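Local coordinates for TCP pilus virulence regulatory protein (Vibrio cholerae, PDB 4MLO) that probably activates virulence gene transcription as an AraC-family DNA-binding regulator, and holds a fatty acid between its cupin-like and DNA-binding parts, at residues Q8-R13 / L228-E233; C176-D181 / N218-S223; Y224-M229 / S264-M269; K235-A240 / A246-F251; T253-K256 / A262-E265. All blocks are in the same frame, centred on the assembly; numbering follows the deposited sequence.

Contact 1. Residues Q8-R13 / L228-E233; sequences QTNVYR and LMKTGE. With PAM (palmitoleic acid), chain E.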
# COMPACT_ATOMS: atom_id res chain seq x y z
N GLN A 8 3.09 10.85 2.84
CA GLN A 8 1.71 11.11 3.20
C GLN A 8 1.36 10.20 4.38
O GLN A 8 1.60 8.99 4.32
CB GLN A 8 0.79 10.84 2.01
CG GLN A 8 -0.62 11.40 2.13
CD GLN A 8 -1.51 10.54 2.99
OE1 GLN A 8 -1.36 9.32 3.04
NE2 GLN A 8 -2.45 11.16 3.67
N THR A 9 0.82 10.78 5.45
CA THR A 9 0.63 10.02 6.67
C THR A 9 -0.82 10.09 7.13
O THR A 9 -1.52 11.08 6.91
CB THR A 9 1.57 10.50 7.80
OG1 THR A 9 1.29 11.85 8.12
CG2 THR A 9 3.03 10.38 7.36
N ASN A 10 -1.26 9.01 7.74
CA ASN A 10 -2.60 8.91 8.30
C ASN A 10 -2.51 8.14 9.60
O ASN A 10 -1.70 7.23 9.74
CB ASN A 10 -3.59 8.22 7.35
CG ASN A 10 -3.86 9.01 6.12
OD1 ASN A 10 -3.20 8.83 5.10
ND2 ASN A 10 -4.82 9.92 6.20
N VAL A 11 -3.33 8.54 10.56
CA VAL A 11 -3.45 7.81 11.82
C VAL A 11 -4.91 7.44 11.99
O VAL A 11 -5.78 8.32 12.03
CB VAL A 11 -2.95 8.63 13.03
CG1 VAL A 11 -3.06 7.80 14.29
CG2 VAL A 11 -1.51 9.04 12.86
N TYR A 12 -5.17 6.14 12.07
CA TYR A 12 -6.52 5.61 12.20
C TYR A 12 -6.76 5.14 13.63
O TYR A 12 -5.92 4.44 14.22
CB TYR A 12 -6.73 4.43 11.27
CG TYR A 12 -6.61 4.81 9.82
CD1 TYR A 12 -5.48 4.50 9.07
CD2 TYR A 12 -7.60 5.51 9.22
CE1 TYR A 12 -5.39 4.86 7.73
CE2 TYR A 12 -7.52 5.87 7.87
CZ TYR A 12 -6.43 5.56 7.14
OH TYR A 12 -6.41 5.95 5.80
N ARG A 13 -7.91 5.48 14.17
CA ARG A 13 -8.29 4.98 15.47
C ARG A 13 -8.91 3.59 15.32
O ARG A 13 -9.75 3.37 14.45
CB ARG A 13 -9.29 5.93 16.13
CG ARG A 13 -8.72 7.33 16.34
N LEU A 228 -8.55 10.41 -3.28
CA LEU A 228 -9.38 11.62 -3.35
C LEU A 228 -9.93 11.98 -1.99
O LEU A 228 -9.96 13.17 -1.61
CB LEU A 228 -10.53 11.44 -4.32
CG LEU A 228 -10.26 11.31 -5.79
CD1 LEU A 228 -11.55 10.92 -6.43
CD2 LEU A 228 -9.79 12.65 -6.34
N MET A 229 -10.40 10.99 -1.24
CA MET A 229 -10.91 11.31 0.09
C MET A 229 -9.81 11.84 1.00
O MET A 229 -10.08 12.70 1.85
CB MET A 229 -11.58 10.07 0.68
CG MET A 229 -12.87 9.76 -0.08
SD MET A 229 -13.84 8.41 0.60
CE MET A 229 -13.19 7.00 -0.29
N LYS A 230 -8.59 11.34 0.85
CA LYS A 230 -7.50 11.85 1.68
C LYS A 230 -7.15 13.29 1.35
O LYS A 230 -6.53 13.96 2.19
CB LYS A 230 -6.27 10.96 1.53
CG LYS A 230 -6.37 9.63 2.25
CD LYS A 230 -5.09 8.83 2.03
CE LYS A 230 -5.13 7.57 2.83
NZ LYS A 230 -3.77 6.96 2.87
N THR A 231 -7.51 13.80 0.18
CA THR A 231 -7.28 15.20 -0.13
C THR A 231 -8.42 16.10 0.35
O THR A 231 -8.35 17.32 0.13
CB THR A 231 -7.09 15.44 -1.63
OG1 THR A 231 -8.33 15.27 -2.32
CG2 THR A 231 -6.02 14.51 -2.23
N GLY A 232 -9.45 15.55 1.00
CA GLY A 232 -10.56 16.32 1.51
C GLY A 232 -11.84 16.30 0.67
O GLY A 232 -12.81 16.96 1.05
N GLU A 233 -11.87 15.57 -0.44
CA GLU A 233 -13.14 15.41 -1.14
C GLU A 233 -14.10 14.61 -0.26
O GLU A 233 -13.71 13.62 0.37
CB GLU A 233 -12.94 14.68 -2.48
CG GLU A 233 -11.95 15.29 -3.44
CD GLU A 233 -12.42 16.61 -4.05
OE1 GLU A 233 -13.63 16.93 -3.98
OE2 GLU A 233 -11.55 17.33 -4.61
C1 PAM E . -4.79 3.96 3.37
O1 PAM E . -4.51 4.79 4.27
O2 PAM E . -4.17 3.96 2.27
C2 PAM E . -5.88 2.95 3.57
C3 PAM E . -5.37 1.51 3.44
C4 PAM E . -4.29 1.25 4.48
C5 PAM E . -3.78 -0.19 4.46
C6 PAM E . -2.60 -0.37 5.41
C7 PAM E . -2.96 -0.11 6.87
C8 PAM E . -3.89 -1.19 7.41
C9 PAM E . -4.33 -0.92 8.84
C10 PAM E . -5.24 0.00 9.18
C11 PAM E . -5.91 0.91 8.16
C12 PAM E . -7.34 1.30 8.54
C13 PAM E . -8.01 1.89 7.30
C14 PAM E . -9.52 1.91 7.33
C15 PAM E . -10.12 0.52 7.53
C16 PAM E . -11.52 0.42 6.98
O HOH W 1 -0.81 7.02 4.47
O HOH W 2 -5.52 12.51 4.70

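Contact 2. Residues C176-D181 / N218-S223; sequences CLVKSD and NSIRIS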
# COMPACT_ATOMS: atom_id res chain seq x y z
N CYS A 176 0.38 1.68 -14.16
CA CYS A 176 0.66 3.05 -14.57
C CYS A 176 -0.25 3.48 -15.71
O CYS A 176 -0.75 4.61 -15.76
CB CYS A 176 2.12 3.16 -14.97
SG CYS A 176 2.68 4.80 -15.29
N LEU A 177 -0.43 2.59 -16.66
CA LEU A 177 -1.31 2.86 -17.78
C LEU A 177 -2.74 3.11 -17.31
O LEU A 177 -3.36 4.11 -17.68
CB LEU A 177 -1.24 1.69 -18.75
CG LEU A 177 -2.22 1.70 -19.91
CD1 LEU A 177 -1.86 2.85 -20.88
CD2 LEU A 177 -2.22 0.36 -20.64
N VAL A 178 -3.27 2.24 -16.44
CA VAL A 178 -4.64 2.42 -15.98
C VAL A 178 -4.78 3.74 -15.22
O VAL A 178 -5.78 4.47 -15.37
CB VAL A 178 -5.04 1.21 -15.10
CG1 VAL A 178 -6.39 1.45 -14.43
CG2 VAL A 178 -5.10 -0.05 -15.94
N LYS A 179 -3.79 4.05 -14.39
CA LYS A 179 -3.81 5.26 -13.58
C LYS A 179 -3.64 6.51 -14.40
O LYS A 179 -3.93 7.60 -13.89
CB LYS A 179 -2.71 5.20 -12.53
CG LYS A 179 -2.95 4.19 -11.45
CD LYS A 179 -2.10 4.46 -10.25
CE LYS A 179 -0.70 3.94 -10.38
NZ LYS A 179 -0.05 3.86 -9.03
N SER A 180 -3.16 6.40 -15.65
CA SER A 180 -3.05 7.55 -16.52
C SER A 180 -4.39 8.01 -17.09
O SER A 180 -4.48 9.13 -17.60
CB SER A 180 -2.08 7.23 -17.66
OG SER A 180 -2.66 6.43 -18.70
N ASP A 181 -5.41 7.15 -17.05
CA ASP A 181 -6.74 7.47 -17.55
C ASP A 181 -7.73 6.57 -16.81
O ASP A 181 -8.23 5.61 -17.37
CB ASP A 181 -6.79 7.28 -19.06
CG ASP A 181 -7.99 7.89 -19.69
OD1 ASP A 181 -8.95 8.32 -19.01
OD2 ASP A 181 -8.03 7.89 -20.95
N ASN A 218 -11.19 -2.44 -10.88
CA ASN A 218 -11.95 -1.92 -9.76
C ASN A 218 -11.07 -1.64 -8.55
O ASN A 218 -11.26 -0.64 -7.84
CB ASN A 218 -13.04 -2.91 -9.40
CG ASN A 218 -14.25 -2.84 -10.32
OD1 ASN A 218 -14.43 -1.91 -11.08
ND2 ASN A 218 -15.11 -3.84 -10.22
N SER A 219 -10.07 -2.49 -8.31
CA SER A 219 -9.18 -2.30 -7.17
C SER A 219 -8.36 -1.03 -7.32
O SER A 219 -8.20 -0.27 -6.36
CB SER A 219 -8.28 -3.53 -6.96
OG SER A 219 -7.17 -3.61 -7.84
N ILE A 220 -7.83 -0.76 -8.52
CA ILE A 220 -7.09 0.48 -8.76
C ILE A 220 -8.00 1.69 -8.59
O ILE A 220 -7.59 2.71 -8.00
CB ILE A 220 -6.44 0.43 -10.14
CG1 ILE A 220 -5.42 -0.73 -10.20
CG2 ILE A 220 -5.77 1.80 -10.50
CD1 ILE A 220 -4.95 -0.99 -11.61
N ARG A 221 -9.25 1.58 -9.05
CA ARG A 221 -10.22 2.67 -8.89
C ARG A 221 -10.58 2.91 -7.43
O ARG A 221 -10.76 4.06 -7.03
CB ARG A 221 -11.47 2.40 -9.71
CG ARG A 221 -11.24 2.49 -11.23
CD ARG A 221 -12.53 2.26 -12.03
NE ARG A 221 -12.29 2.62 -13.44
CZ ARG A 221 -12.92 2.12 -14.49
NH1 ARG A 221 -13.86 1.20 -14.37
NH2 ARG A 221 -12.55 2.54 -15.71
N ILE A 222 -10.64 1.87 -6.60
CA ILE A 222 -10.91 2.11 -5.17
C ILE A 222 -9.76 2.87 -4.54
O ILE A 222 -9.95 3.78 -3.71
CB ILE A 222 -11.18 0.79 -4.43
CG1 ILE A 222 -12.55 0.18 -4.81
CG2 ILE A 222 -11.12 0.95 -2.87
CD1 ILE A 222 -13.77 1.05 -4.54
N SER A 223 -8.54 2.49 -4.86
CA SER A 223 -7.43 3.19 -4.25
C SER A 223 -7.36 4.64 -4.74
O SER A 223 -6.98 5.52 -3.98
CB SER A 223 -6.16 2.39 -4.48
OG SER A 223 -6.25 1.18 -3.74

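Contact 3. Residues Y224-M229 / S264-M269; sequences YSISLM and SEYLFM. With PAM (palmitoleic acid), chain E.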
# COMPACT_ATOMS: atom_id res chain seq x y z
N TYR A 224 -7.79 4.91 -5.98
CA TYR A 224 -7.94 6.28 -6.44
C TYR A 224 -8.97 7.04 -5.60
O TYR A 224 -8.72 8.18 -5.17
CB TYR A 224 -8.28 6.26 -7.93
CG TYR A 224 -8.26 7.58 -8.66
CD1 TYR A 224 -9.36 8.38 -8.68
CD2 TYR A 224 -7.16 7.95 -9.43
CE1 TYR A 224 -9.37 9.59 -9.38
CE2 TYR A 224 -7.16 9.17 -10.12
CZ TYR A 224 -8.28 9.98 -10.06
OH TYR A 224 -8.34 11.20 -10.75
N SER A 225 -10.11 6.41 -5.31
CA SER A 225 -11.13 7.08 -4.50
C SER A 225 -10.61 7.39 -3.09
O SER A 225 -10.98 8.41 -2.50
CB SER A 225 -12.41 6.23 -4.44
OG SER A 225 -12.35 5.11 -3.55
N ILE A 226 -9.83 6.47 -2.53
CA ILE A 226 -9.24 6.68 -1.21
C ILE A 226 -8.31 7.88 -1.26
O ILE A 226 -8.38 8.77 -0.42
CB ILE A 226 -8.54 5.39 -0.74
CG1 ILE A 226 -9.60 4.38 -0.34
CG2 ILE A 226 -7.65 5.65 0.44
CD1 ILE A 226 -9.06 2.98 -0.22
N SER A 227 -7.47 7.95 -2.30
CA SER A 227 -6.62 9.12 -2.49
C SER A 227 -7.42 10.40 -2.56
O SER A 227 -7.01 11.41 -1.97
CB SER A 227 -5.77 8.95 -3.75
OG SER A 227 -4.82 7.93 -3.58
N LEU A 228 -8.55 10.41 -3.28
CA LEU A 228 -9.38 11.62 -3.35
C LEU A 228 -9.93 11.98 -1.99
O LEU A 228 -9.96 13.17 -1.61
CB LEU A 228 -10.53 11.44 -4.32
CG LEU A 228 -10.26 11.31 -5.79
CD1 LEU A 228 -11.55 10.92 -6.43
CD2 LEU A 228 -9.79 12.65 -6.34
N MET A 229 -10.40 10.99 -1.24
CA MET A 229 -10.91 11.31 0.09
C MET A 229 -9.81 11.84 1.00
O MET A 229 -10.08 12.70 1.85
CB MET A 229 -11.58 10.07 0.68
CG MET A 229 -12.87 9.76 -0.08
SD MET A 229 -13.84 8.41 0.60
CE MET A 229 -13.19 7.00 -0.29
N SER A 264 -18.95 6.24 3.38
CA SER A 264 -19.22 7.27 4.38
C SER A 264 -18.49 6.96 5.67
O SER A 264 -18.03 7.88 6.37
CB SER A 264 -20.74 7.37 4.60
OG SER A 264 -21.22 6.16 5.16
N GLU A 265 -18.36 5.67 6.02
CA GLU A 265 -17.70 5.31 7.26
C GLU A 265 -16.19 5.55 7.18
O GLU A 265 -15.59 6.02 8.13
CB GLU A 265 -17.99 3.85 7.64
CG GLU A 265 -17.17 3.42 8.84
CD GLU A 265 -17.86 2.42 9.74
OE1 GLU A 265 -18.62 1.56 9.23
OE2 GLU A 265 -17.62 2.51 10.97
N TYR A 266 -15.58 5.26 6.02
CA TYR A 266 -14.16 5.56 5.86
C TYR A 266 -13.91 7.06 5.95
O TYR A 266 -12.96 7.52 6.60
CB TYR A 266 -13.64 4.97 4.53
CG TYR A 266 -12.21 5.33 4.29
CD1 TYR A 266 -11.84 6.25 3.30
CD2 TYR A 266 -11.21 4.79 5.09
CE1 TYR A 266 -10.50 6.58 3.13
CE2 TYR A 266 -9.88 5.12 4.91
CZ TYR A 266 -9.54 6.03 3.94
OH TYR A 266 -8.22 6.37 3.79
N LEU A 267 -14.78 7.86 5.32
CA LEU A 267 -14.67 9.31 5.45
C LEU A 267 -14.65 9.73 6.92
O LEU A 267 -13.83 10.56 7.33
CB LEU A 267 -15.83 9.97 4.71
CG LEU A 267 -15.65 11.32 4.04
CD1 LEU A 267 -14.31 11.49 3.35
CD2 LEU A 267 -16.78 11.47 3.03
N PHE A 268 -15.52 9.15 7.72
CA PHE A 268 -15.50 9.43 9.14
C PHE A 268 -14.17 9.03 9.78
O PHE A 268 -13.64 9.73 10.65
CB PHE A 268 -16.65 8.69 9.79
CG PHE A 268 -16.92 9.16 11.12
CD1 PHE A 268 -16.17 8.67 12.18
CD2 PHE A 268 -17.85 10.15 11.34
CE1 PHE A 268 -16.37 9.12 13.45
CE2 PHE A 268 -18.06 10.62 12.62
CZ PHE A 268 -17.31 10.10 13.68
N MET A 269 -13.60 7.89 9.38
CA MET A 269 -12.32 7.49 9.96
C MET A 269 -11.24 8.50 9.64
O MET A 269 -10.29 8.67 10.42
CB MET A 269 -11.93 6.11 9.45
CG MET A 269 -12.93 5.06 9.85
SD MET A 269 -12.48 3.45 9.18
CE MET A 269 -11.13 3.04 10.29
C1 PAM E . -4.79 3.96 3.37
O1 PAM E . -4.51 4.79 4.27
O2 PAM E . -4.17 3.96 2.27
C2 PAM E . -5.88 2.95 3.57
C3 PAM E . -5.37 1.51 3.44
C4 PAM E . -4.29 1.25 4.48
C5 PAM E . -3.78 -0.19 4.46
C6 PAM E . -2.60 -0.37 5.41
C7 PAM E . -2.96 -0.11 6.87
C8 PAM E . -3.89 -1.19 7.41
C9 PAM E . -4.33 -0.92 8.84
C10 PAM E . -5.24 0.00 9.18
C11 PAM E . -5.91 0.91 8.16
C12 PAM E . -7.34 1.30 8.54
C13 PAM E . -8.01 1.89 7.30
C14 PAM E . -9.52 1.91 7.33
C15 PAM E . -10.12 0.52 7.53
C16 PAM E . -11.52 0.42 6.98

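Contact 4. Residues K235-A240 / A246-F251; sequences KIKQIA and ASVSYF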
# COMPACT_ATOMS: atom_id res chain seq x y z
N LYS A 235 -17.89 14.58 -1.35
CA LYS A 235 -19.14 14.38 -2.06
C LYS A 235 -19.11 12.98 -2.68
O LYS A 235 -18.37 12.74 -3.64
CB LYS A 235 -19.36 15.46 -3.12
CG LYS A 235 -19.50 16.86 -2.54
CD LYS A 235 -19.65 17.93 -3.65
CE LYS A 235 -19.69 19.35 -3.07
NZ LYS A 235 -19.48 20.38 -4.11
N ILE A 236 -19.85 12.06 -2.08
CA ILE A 236 -19.71 10.65 -2.45
C ILE A 236 -19.99 10.46 -3.93
O ILE A 236 -19.32 9.65 -4.59
CB ILE A 236 -20.65 9.77 -1.61
CG1 ILE A 236 -20.25 9.78 -0.12
CG2 ILE A 236 -20.62 8.36 -2.12
CD1 ILE A 236 -18.90 9.20 0.18
N LYS A 237 -21.01 11.13 -4.46
CA LYS A 237 -21.35 10.94 -5.86
C LYS A 237 -20.22 11.43 -6.76
O LYS A 237 -19.80 10.73 -7.69
CB LYS A 237 -22.67 11.63 -6.19
CG LYS A 237 -23.23 11.31 -7.60
CD LYS A 237 -24.51 12.08 -7.83
CE LYS A 237 -25.14 11.74 -9.15
NZ LYS A 237 -26.43 12.47 -9.34
N GLN A 238 -19.67 12.60 -6.46
CA GLN A 238 -18.55 13.08 -7.26
C GLN A 238 -17.35 12.14 -7.18
O GLN A 238 -16.68 11.88 -8.19
CB GLN A 238 -18.16 14.48 -6.81
CG GLN A 238 -17.06 15.11 -7.63
CD GLN A 238 -16.98 16.60 -7.45
OE1 GLN A 238 -17.16 17.37 -8.39
NE2 GLN A 238 -16.74 17.01 -6.23
N ILE A 239 -17.07 11.60 -6.00
CA ILE A 239 -15.94 10.69 -5.83
C ILE A 239 -16.14 9.47 -6.72
O ILE A 239 -15.22 9.00 -7.39
CB ILE A 239 -15.79 10.31 -4.34
CG1 ILE A 239 -15.35 11.53 -3.53
CG2 ILE A 239 -14.81 9.15 -4.13
CD1 ILE A 239 -15.59 11.39 -2.01
N ALA A 240 -17.34 8.91 -6.69
CA ALA A 240 -17.62 7.69 -7.46
C ALA A 240 -17.36 7.93 -8.93
O ALA A 240 -16.74 7.10 -9.60
CB ALA A 240 -19.06 7.26 -7.26
N ALA A 246 -19.26 3.28 -12.69
CA ALA A 246 -20.40 3.51 -13.58
C ALA A 246 -21.51 4.27 -12.86
O ALA A 246 -22.29 4.97 -13.50
CB ALA A 246 -20.94 2.18 -14.10
N SER A 247 -21.56 4.14 -11.53
CA SER A 247 -22.62 4.72 -10.72
C SER A 247 -22.14 4.71 -9.27
O SER A 247 -21.15 4.06 -8.94
CB SER A 247 -23.92 3.94 -10.80
OG SER A 247 -23.71 2.66 -10.26
N VAL A 248 -22.87 5.46 -8.42
CA VAL A 248 -22.62 5.47 -6.98
C VAL A 248 -22.85 4.11 -6.37
O VAL A 248 -22.09 3.66 -5.49
CB VAL A 248 -23.50 6.53 -6.30
CG1 VAL A 248 -23.42 6.38 -4.77
CG2 VAL A 248 -23.03 7.89 -6.74
N SER A 249 -23.87 3.40 -6.83
CA SER A 249 -24.17 2.10 -6.26
C SER A 249 -23.05 1.11 -6.55
O SER A 249 -22.67 0.32 -5.69
CB SER A 249 -25.50 1.58 -6.80
OG SER A 249 -26.57 2.37 -6.31
N TYR A 250 -22.48 1.17 -7.75
CA TYR A 250 -21.38 0.28 -8.09
C TYR A 250 -20.16 0.58 -7.23
O TYR A 250 -19.56 -0.32 -6.64
CB TYR A 250 -21.06 0.46 -9.58
CG TYR A 250 -20.21 -0.62 -10.18
CD1 TYR A 250 -20.72 -1.46 -11.16
CD2 TYR A 250 -18.89 -0.77 -9.83
CE1 TYR A 250 -19.92 -2.46 -11.73
CE2 TYR A 250 -18.10 -1.79 -10.39
CZ TYR A 250 -18.62 -2.61 -11.32
OH TYR A 250 -17.82 -3.59 -11.84
N PHE A 251 -19.79 1.86 -7.14
CA PHE A 251 -18.73 2.31 -6.26
C PHE A 251 -18.93 1.81 -4.84
O PHE A 251 -18.02 1.21 -4.26
CB PHE A 251 -18.67 3.83 -6.27
CG PHE A 251 -17.81 4.41 -5.17
CD1 PHE A 251 -16.47 4.11 -5.07
CD2 PHE A 251 -18.36 5.30 -4.22
CE1 PHE A 251 -15.68 4.69 -4.09
CE2 PHE A 251 -17.57 5.85 -3.28
CZ PHE A 251 -16.24 5.55 -3.20

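Contact 5. Residues T253-K256 / A262-E265; sequences TVFK and APSE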
# COMPACT_ATOMS: atom_id res chain seq x y z
N THR A 253 -20.69 -0.62 -3.63
CA THR A 253 -20.62 -2.08 -3.53
C THR A 253 -19.17 -2.58 -3.55
O THR A 253 -18.75 -3.40 -2.71
CB THR A 253 -21.44 -2.70 -4.66
OG1 THR A 253 -22.82 -2.30 -4.59
CG2 THR A 253 -21.40 -4.19 -4.52
N VAL A 254 -18.39 -2.10 -4.51
CA VAL A 254 -16.98 -2.48 -4.56
C VAL A 254 -16.20 -1.97 -3.34
O VAL A 254 -15.33 -2.67 -2.83
CB VAL A 254 -16.36 -1.97 -5.88
CG1 VAL A 254 -14.88 -2.33 -5.93
CG2 VAL A 254 -17.11 -2.57 -7.07
N PHE A 255 -16.49 -0.74 -2.86
CA PHE A 255 -15.78 -0.19 -1.71
C PHE A 255 -16.05 -1.04 -0.47
O PHE A 255 -15.12 -1.40 0.26
CB PHE A 255 -16.21 1.26 -1.50
CG PHE A 255 -15.33 2.03 -0.55
CD1 PHE A 255 -15.51 1.91 0.82
CD2 PHE A 255 -14.30 2.81 -0.99
CE1 PHE A 255 -14.71 2.59 1.69
CE2 PHE A 255 -13.47 3.50 -0.10
CZ PHE A 255 -13.68 3.37 1.25
N LYS A 256 -17.32 -1.40 -0.27
CA LYS A 256 -17.71 -2.26 0.84
C LYS A 256 -17.02 -3.62 0.79
O LYS A 256 -16.59 -4.14 1.82
CB LYS A 256 -19.24 -2.44 0.84
CG LYS A 256 -19.98 -1.24 1.33
CD LYS A 256 -21.47 -1.34 0.97
CE LYS A 256 -22.22 -0.12 1.45
NZ LYS A 256 -23.69 -0.28 1.26
N ALA A 262 -18.62 1.08 4.59
CA ALA A 262 -19.19 1.96 3.60
C ALA A 262 -18.25 3.14 3.35
O ALA A 262 -17.47 3.52 4.22
CB ALA A 262 -20.56 2.47 4.05
N PRO A 263 -18.30 3.74 2.15
CA PRO A 263 -17.50 4.95 1.91
C PRO A 263 -17.70 6.02 2.96
O PRO A 263 -16.73 6.67 3.36
CB PRO A 263 -17.96 5.39 0.50
CG PRO A 263 -18.37 4.11 -0.16
CD PRO A 263 -18.98 3.25 0.94
N SER A 264 -18.95 6.24 3.38
CA SER A 264 -19.22 7.27 4.38
C SER A 264 -18.49 6.96 5.67
O SER A 264 -18.03 7.88 6.37
CB SER A 264 -20.74 7.37 4.60
OG SER A 264 -21.22 6.16 5.16
N GLU A 265 -18.36 5.67 6.02
CA GLU A 265 -17.70 5.31 7.26
C GLU A 265 -16.19 5.55 7.18
O GLU A 265 -15.59 6.02 8.13
CB GLU A 265 -17.99 3.85 7.64
CG GLU A 265 -17.17 3.42 8.84
CD GLU A 265 -17.86 2.42 9.74
OE1 GLU A 265 -18.62 1.56 9.23
OE2 GLU A 265 -17.62 2.51 10.97

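Contact 1. Residues Q8-R13 / L228-E233
Lys230, near the end of helix 213-230, reaches toward Gln8, Asn10 and Tyr12 on an outer strand of the cupin-like fold, so the contact joins that domain to the AraC-family helices around a fatty-acid carboxylate. Hydrogen bonds dominate. Lys230 NZ donates to Asn10 OD1 at 3.0 Å, coming from above the carbonyl plane, about 52° out of it. Gln8 has two conformers; in the one given, NE2 approaches the same oxygen from the opposite face and OE1 takes a weak bond from Lys230 NZ, but the orientation of this amide is doubtful. A water accepts from Asn10 ND2 and donates to Lys230 O, tying the amide to the helix backbone as well. The palmitoleic acid supplies a further acceptor: Lys230 NZ meets its O1 at 2.7 Å, and Lys31 NZ also bonds the ligand. Such a cluster would be expected to stabilise an ionised carboxylate. The lysine spans the gap because its chain is extended beyond CG (chi2 180°, chi3 175°). Packing is lighter: Tyr12 OH lies 3.6 Å from Lys230 CE, and ligand C13 sits over the centre of the Tyr12 ring, 3.8 Å above it. At the ring's edge, in its plane, Tyr12 OH donates to ligand O1 at 2.7 Å.

Contact 2. Residues C176-D181 / N218-S223
Val178 and Ile220 meet at a slant, each pointing its CB toward the other's helix. Val178 CG1 rests against both methyls of the isoleucine, 4.0 Å from Ile220 CG2 and 4.0 Å from Ile220 CD1, and Val178 CB lies 4.1 Å from the same CD1. The isoleucine presents two methyls at once because CG2 is anti to the backbone N while CD1 continues the CG1 branch outward (chi2 169°). Lys179 passes at about a right angle to Ile220 and touches through its methylene: Lys179 CG lies 3.8 Å from Ile220 CG2. That methyl is therefore shared, with the valine and the lysine both resting on it, whereas CD1 meets the valine. A bend at chi3 (-82°) turns the rest of the lysine aside, and its NZ bonds Asn28 OD1, with a weak bond to Tyr26 OH. Tyr26, on strand 19-26, also packs on Ile220, so the cupin-like part adjoins this junction. The arrangement is a small apolar helix-helix contact, joining helix 170-180 to the long helix 213-230, probably the linker helix between the two helix-turn-helix units of an AraC-family DNA-binding domain.

Contact 3. Residues Y224-M229 / S264-M269
The ring of Tyr266 receives Met229 at its edge in a Met-aromatic contact, the centre of the packing between helix 213-230 and helix 263-271. Met229 SD lies 5.3 Å from the centroid of the Tyr266 ring and in its plane, 89° off the normal. The methyl follows the sulfur: Met229 CE is 3.9 Å from Tyr266 CD1. Farther out on the ring, Ile226 sends CG2 across the tyrosine at about a right angle, 3.5 Å from Tyr266 OH. Beside this, in the conformer given of two, Leu267 CD1 packs on the start of the methionine chain. The short helix segments cross at -43° with their axes 11.0 Å apart, a distance bridged by the tyrosine, whose CG is anti to the backbone N (chi1 176°) and which points toward the other helix. A second shell fixes the ring. Phe255 of helix 248-259 touches both Tyr266 and Met229, and Ile239 supports the methionine. The buried phenol is satisfied by a hydrogen bond between Tyr266 OH and Tyr12 OH; Tyr12 in turn bonds the fatty-acid carboxylate, linking this helix pair to the ligand head group. The acyl tail passes on the other flank of the ring, with ligand C14 near the ring plane and 4.0 Å from Tyr266 CD2. One helical turn on, Met269 CE touches ligand C14 at 3.6 Å.

Contact 4. Residues K235-A240 / A246-F251
The Phe251 ring takes Ala240 over one face: Ala240 CA stands 4.3 Å from the ring centroid, 23° off the normal, a CH-pi contact displaced toward the rim. Ile236 CG2 comes to the ring's edge near its plane, 4.1 Å from Phe251 CE2, while Ile239 CG2 meets Phe251 CZ obliquely at 4.0 Å. A second ring, that of Phe245, meets Phe251 with planes at about 50°. The phenylalanine's CG is anti to its backbone N (chi1 167°), which carries the ring toward helix 236-242. Ala240 CB also presses on Phe251 CB at 3.6 Å, and this small side chain lets the backbones approach to 5.5 Å between Ala240 CA and Val248 CA. On the outer side, Val248 CG2 lies across the lysine chain, 3.5 Å from Lys237 CG. Ser247 OG accepts from Tyr250 N and caps helix 248-259. Helices 236-242 and 248-259, packed through Ala240, make up a helix-turn-helix unit of the AraC family, probably the second of two.

Contact 5. Residues T253-K256 / A262-E265
Phe255 lies against Pro263 at the corner where helix 248-259 gives way, after a short loop, to helix 263-271, a helix-helix corner within the AraC-family DNA-binding region. The proline comes over one face of the ring: Pro263 CA stands 4.1 Å from the centroid, 28° off the normal, as a CH-pi contact. The two side chains run past each other in opposite directions, and this offset spreads the touch along the proline. Its CG, in a ring puckered C-gamma exo, rests 3.7 Å from Phe255 CG, while Pro263 N is 3.6 Å from Phe255 CD1. What puts the ring there is chi1 of -167°, with CG anti to the backbone N of Phe255 and the ring directed at the following helix. Beyond the pair, the same phenylalanine touches Ile222 and Met229 of helix 213-230, so it is shared by three helices. Lys256 adopts a different conformation: CG is anti to its carbonyl carbon (chi1 -75°) and the chain beyond is extended, so its methylenes lie along Ala262. Lys256 CG is 4.0 Å from Ala262 CA. Ala262 occupies the N-cap position of helix 263-271, and Glu265 N makes a weak bond to Ala262 O at 2.9 Å. Farther along the lysine, Lys256 CE touches Ala262 CB, also at 4.0 Å.

How the contacts relate
Helix 213-230 serves contacts 1, 2 and 3, while contacts 3 and 5 share helix 263-271 and contacts 4 and 5 share helix 248-259. Contacts 2 and 3 are buried; contacts 1, 4 and 5 are partly buried, with lysine chains along the outer side of 4 and 5. Chemistry follows place: contact 1, at the domain boundary, is polar and built round the ligand's carboxylate, whereas the other four are apolar across their segments. Contact 3 lies nearest to it, about 7 Å between centres, and both touch the fatty acid. Phe251 of contact 4 and Phe255 of contact 5 pack Pro263 between helices, continuing the apolar core away from the ligand.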